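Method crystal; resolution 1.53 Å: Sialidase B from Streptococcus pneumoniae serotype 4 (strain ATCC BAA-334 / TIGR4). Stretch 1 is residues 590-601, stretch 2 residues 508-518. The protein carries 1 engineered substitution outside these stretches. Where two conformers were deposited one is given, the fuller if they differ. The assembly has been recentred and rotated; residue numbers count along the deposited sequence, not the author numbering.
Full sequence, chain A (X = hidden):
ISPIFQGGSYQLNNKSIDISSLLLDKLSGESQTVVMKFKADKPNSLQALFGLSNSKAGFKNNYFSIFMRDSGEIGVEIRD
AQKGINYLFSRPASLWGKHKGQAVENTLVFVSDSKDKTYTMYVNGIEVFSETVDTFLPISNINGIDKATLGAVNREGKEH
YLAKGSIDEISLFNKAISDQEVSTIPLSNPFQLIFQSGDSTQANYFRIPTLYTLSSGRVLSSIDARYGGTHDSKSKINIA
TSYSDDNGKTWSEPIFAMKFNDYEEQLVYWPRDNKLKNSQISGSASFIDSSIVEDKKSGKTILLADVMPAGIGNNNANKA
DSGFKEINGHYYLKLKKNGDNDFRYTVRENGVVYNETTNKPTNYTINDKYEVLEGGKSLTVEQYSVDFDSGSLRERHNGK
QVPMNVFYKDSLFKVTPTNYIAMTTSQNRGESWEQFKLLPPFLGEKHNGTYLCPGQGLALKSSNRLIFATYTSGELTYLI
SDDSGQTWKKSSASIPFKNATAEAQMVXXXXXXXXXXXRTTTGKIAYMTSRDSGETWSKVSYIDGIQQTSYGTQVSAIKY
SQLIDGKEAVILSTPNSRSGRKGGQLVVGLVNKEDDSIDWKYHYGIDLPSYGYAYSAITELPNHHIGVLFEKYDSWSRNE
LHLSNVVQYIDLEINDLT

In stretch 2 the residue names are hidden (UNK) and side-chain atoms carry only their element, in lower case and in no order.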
# COMPACT_ATOMS: atom_id res chain seq x y z
N LEU A 590 16.24 11.17 20.58
CA LEU A 590 16.35 11.01 22.03
C LEU A 590 15.72 12.21 22.73
O LEU A 590 15.93 13.36 22.32
CB LEU A 590 17.81 10.88 22.44
CG LEU A 590 18.63 9.84 21.68
CD1 LEU A 590 20.02 9.71 22.28
CD2 LEU A 590 17.92 8.50 21.67
N VAL A 591 14.93 11.95 23.77
CA VAL A 591 14.19 12.99 24.46
C VAL A 591 15.05 13.68 25.53
O VAL A 591 15.68 13.02 26.36
CB VAL A 591 12.90 12.44 25.12
CG1 VAL A 591 12.16 13.54 25.84
CG2 VAL A 591 12.01 11.79 24.07
N ASN A 592 15.07 15.01 25.46
CA ASN A 592 15.66 15.84 26.50
C ASN A 592 14.62 16.03 27.60
O ASN A 592 13.62 16.72 27.39
CB ASN A 592 16.08 17.18 25.90
CG ASN A 592 16.87 18.04 26.88
OD1 ASN A 592 16.87 17.80 28.08
ND2 ASN A 592 17.55 19.05 26.35
N LYS A 593 14.85 15.42 28.76
CA LYS A 593 13.88 15.45 29.85
C LYS A 593 13.63 16.86 30.41
O LYS A 593 12.66 17.09 31.12
CB LYS A 593 14.30 14.50 30.97
CG LYS A 593 14.44 13.05 30.54
CD LYS A 593 13.11 12.47 30.06
CE LYS A 593 12.12 12.30 31.20
NZ LYS A 593 10.86 11.62 30.77
N GLU A 594 14.52 17.78 30.07
CA GLU A 594 14.42 19.18 30.48
C GLU A 594 13.11 19.80 30.00
O GLU A 594 12.37 20.41 30.78
CB GLU A 594 15.58 19.96 29.87
CG GLU A 594 16.05 21.19 30.63
CD GLU A 594 17.09 21.97 29.83
OE1 GLU A 594 17.07 21.88 28.58
OE2 GLU A 594 17.92 22.66 30.45
N ASP A 595 12.83 19.63 28.71
CA ASP A 595 11.78 20.39 28.04
C ASP A 595 11.01 19.55 27.03
O ASP A 595 10.29 20.09 26.18
CB ASP A 595 12.41 21.58 27.32
CG ASP A 595 13.57 21.17 26.43
OD1 ASP A 595 13.83 19.95 26.29
OD2 ASP A 595 14.23 22.07 25.87
N ASP A 596 11.19 18.23 27.10
CA ASP A 596 10.54 17.30 26.19
C ASP A 596 10.94 17.52 24.73
O ASP A 596 10.26 17.05 23.82
CB ASP A 596 9.02 17.35 26.33
CG ASP A 596 8.54 16.85 27.68
OD1 ASP A 596 9.03 15.80 28.13
OD2 ASP A 596 7.67 17.52 28.28
N SER A 597 12.04 18.23 24.50
CA SER A 597 12.54 18.37 23.13
C SER A 597 13.23 17.08 22.71
O SER A 597 13.60 16.25 23.55
CB SER A 597 13.49 19.57 23.00
OG SER A 597 14.71 19.34 23.66
N ILE A 598 13.38 16.90 21.40
CA ILE A 598 13.94 15.67 20.84
C ILE A 598 15.13 15.95 19.94
O ILE A 598 15.04 16.76 19.00
CB ILE A 598 12.88 14.90 20.02
CG1 ILE A 598 11.66 14.56 20.89
CG2 ILE A 598 13.48 13.65 19.40
CD1 ILE A 598 10.56 13.82 20.14
N ASP A 599 16.25 15.29 20.23
CA ASP A 599 17.44 15.36 19.37
C ASP A 599 17.44 14.20 18.40
O ASP A 599 17.66 13.05 18.79
CB ASP A 599 18.72 15.34 20.22
CG ASP A 599 19.96 15.09 19.39
OD1 ASP A 599 20.04 15.60 18.24
OD2 ASP A 599 20.87 14.38 19.88
N TRP A 600 17.20 14.49 17.12
CA TRP A 600 17.20 13.45 16.09
C TRP A 600 18.62 13.03 15.75
O TRP A 600 19.31 13.65 14.93
CB TRP A 600 16.41 13.91 14.86
CG TRP A 600 15.04 14.36 15.25
CD1 TRP A 600 14.60 15.64 15.40
CD2 TRP A 600 13.93 13.51 15.59
NE1 TRP A 600 13.28 15.65 15.79
CE2 TRP A 600 12.85 14.36 15.92
CE3 TRP A 600 13.74 12.13 15.65
CZ2 TRP A 600 11.60 13.86 16.29
CZ3 TRP A 600 12.51 11.64 16.02
CH2 TRP A 600 11.45 12.49 16.34
N LYS A 601 19.06 11.96 16.40
CA LYS A 601 20.47 11.60 16.46
C LYS A 601 20.93 10.58 15.41
O LYS A 601 22.06 10.65 14.91
CB LYS A 601 20.78 11.09 17.86
CG LYS A 601 22.23 10.76 18.13
CD LYS A 601 22.40 10.40 19.61
CE LYS A 601 23.85 10.14 19.99
NZ LYS A 601 23.96 9.89 21.47
N UNK A 508 3.21 8.70 23.15
CA UNK A 508 3.14 9.20 24.53
C UNK A 508 4.58 9.33 25.05
O UNK A 508 5.24 8.33 25.32
c UNK A 508 0.97 8.19 27.63
o UNK A 508 0.48 8.76 28.63
o UNK A 508 0.72 7.01 27.32
c UNK A 508 1.92 8.99 26.76
c UNK A 508 2.29 8.29 25.44
N UNK A 509 5.07 10.56 25.15
CA UNK A 509 6.46 10.79 25.60
C UNK A 509 6.67 10.39 27.04
O UNK A 509 7.70 9.82 27.40
c UNK A 509 6.85 12.26 25.44
c UNK A 509 7.00 12.79 24.01
c UNK A 509 7.97 11.93 23.22
c UNK A 509 7.46 14.23 24.04
N UNK A 510 5.70 10.73 27.88
CA UNK A 510 5.67 10.34 29.28
C UNK A 510 4.21 10.47 29.71
O UNK A 510 3.38 10.89 28.92
c UNK A 510 6.41 15.81 31.37
c UNK A 510 6.58 11.24 30.11
c UNK A 510 6.34 12.73 29.92
n UNK A 510 7.12 14.99 30.60
c UNK A 510 7.25 13.55 30.82
n UNK A 510 6.35 17.10 31.09
n UNK A 510 5.76 15.33 32.43
N UNK A 511 3.89 10.12 30.94
CA UNK A 511 2.50 10.05 31.36
C UNK A 511 1.65 11.30 31.09
O UNK A 511 1.86 12.36 31.69
o UNK A 511 0.18 9.07 33.25
c UNK A 511 1.33 8.64 33.06
c UNK A 511 2.42 9.64 32.82
o UNK A 511 1.63 7.42 33.05
N UNK A 512 0.68 11.17 30.18
CA UNK A 512 -0.26 12.24 29.89
C UNK A 512 0.23 13.24 28.87
O UNK A 512 -0.51 14.13 28.47
N UNK A 513 1.48 13.07 28.44
CA UNK A 513 2.11 13.95 27.45
C UNK A 513 2.17 13.25 26.11
O UNK A 513 2.87 12.25 25.96
c UNK A 513 3.52 14.33 27.88
c UNK A 513 4.16 15.29 26.88
c UNK A 513 3.49 14.96 29.28
N UNK A 514 1.45 13.79 25.13
CA UNK A 514 1.37 13.20 23.80
C UNK A 514 2.03 14.13 22.79
O UNK A 514 1.71 15.32 22.73
c UNK A 514 -2.36 12.18 24.17
c UNK A 514 -0.85 12.15 24.39
c UNK A 514 -0.08 13.00 23.37
c UNK A 514 -0.16 12.34 21.99
N UNK A 515 2.95 13.61 21.99
CA UNK A 515 3.42 14.38 20.85
C UNK A 515 2.88 13.79 19.56
O UNK A 515 2.97 12.58 19.34
n UNK A 515 7.40 18.04 22.84
c UNK A 515 5.37 15.36 19.59
c UNK A 515 7.59 17.30 21.76
n UNK A 515 8.81 16.94 21.40
c UNK A 515 4.93 14.50 20.79
n UNK A 515 6.55 16.91 21.03
c UNK A 515 6.66 16.07 19.85
N UNK A 516 2.30 14.65 18.73
CA UNK A 516 1.74 14.26 17.44
C UNK A 516 2.64 14.76 16.33
O UNK A 516 2.94 15.94 16.29
o UNK A 516 -0.50 14.41 18.34
c UNK A 516 0.35 14.85 17.27
c UNK A 516 -0.26 14.43 15.94
N UNK A 517 3.07 13.86 15.45
CA UNK A 517 3.86 14.22 14.27
C UNK A 517 2.94 14.16 13.06
O UNK A 517 2.18 13.21 12.90
c UNK A 517 5.04 13.26 14.09
c UNK A 517 6.97 14.18 15.41
c UNK A 517 5.82 12.26 16.25
c UNK A 517 5.97 13.23 15.27
c UNK A 517 6.67 12.23 17.34
c UNK A 517 7.67 13.18 17.47
c UNK A 517 7.83 14.15 16.49
N UNK A 518 2.99 15.18 12.20
CA UNK A 518 2.09 15.17 11.06
C UNK A 518 2.63 15.77 9.77
O UNK A 518 3.53 16.60 9.77
c UNK A 518 1.17 17.62 13.05
c UNK A 518 0.26 19.53 11.26
c UNK A 518 0.73 17.23 11.79
c UNK A 518 0.71 15.76 11.41
c UNK A 518 0.28 18.19 10.90
c UNK A 518 0.71 19.92 12.51
c UNK A 518 1.17 18.97 13.41

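Position 508 carries three side-chain carbons, the third bearing two oxygens, and lies out of reach of stretch 1. This is E508; its extended chain carries an oxygen to the turn that follows, where OE2 accepts a hydrogen bond from the backbone N of position 512 at 2.9 Å.

Position 509 has four carbons forked at the second, and its CA-to-CB bond points toward stretch 1; one branch carbon meets V591 CG2 and I598 CD1, the other the O of D596. It is L509. Its compact apolar fork suits a buried site, with CD2 4.1 Å from V591 CG2 and 4.4 Å from I598 CD1, and CD1 4.0 Å from D596 O.

Position 510 shows three carbons, a nitrogen, then a carbon with two more nitrogens, the end meeting the carboxylate of D596. It is R510. The extended chain brings its guanidinium edge to the acid: NE donates to D596 OD1 at 3.2 Å and NH2 to D596 OD2 at 3.1 Å, a salt bridge reinforced by hydrogen bonds.

Position 511 has two carbons, the second with two oxygens, and touches nothing on stretch 1: D511, a polar residue in an exposed turn.

Position 512 has no side-chain atoms. It is G512, in the type II turn from R510 to position 513; with phi near 86°, a CB would be jammed against the preceding carbonyl O.

Position 513 has one carbon carrying two others, and one branch carbon lies near D596 OD2. This is V513, a short branched chain that fits a buried site, CG1 lying 4.4 Å from D596 OD2.

Position 514 has four carbons forked at the first, one arm two carbons long: I514, buried and apolar, beyond reach of stretch 1.

Position 515 repeats the composition of R510, but reaches a backbone carbonyl. In R515, NH1 donates to D596 O at 2.8 Å, and NH2 adds a weak bond to the same O at 3.2 Å. A buried arginine needs such acceptors; NE and NH2 find others elsewhere in the structure.

Position 516 has one carbon bearing an oxygen and a carbon, out of reach of stretch 1: T516, its hydroxyl satisfied elsewhere in the structure.

Position 517 is one carbon and a six-carbon ring, which meets W600 and I598. In F517, CE1 lies 3.8 Å from W600 CZ2 and CZ 4.0 Å from I598 CD1, so the broad ring serves two apolar neighbours.

Position 518 has the same composition but is out of reach: F518, a buried aromatic.

The contact centres on D596, whose side chain engages R510 while its carbonyl engages R515. Alternation along the second strand sends V513, R515 and F517 toward stretch 1.

Stretch 2, residues 508-518: ELRDGVIRTFF
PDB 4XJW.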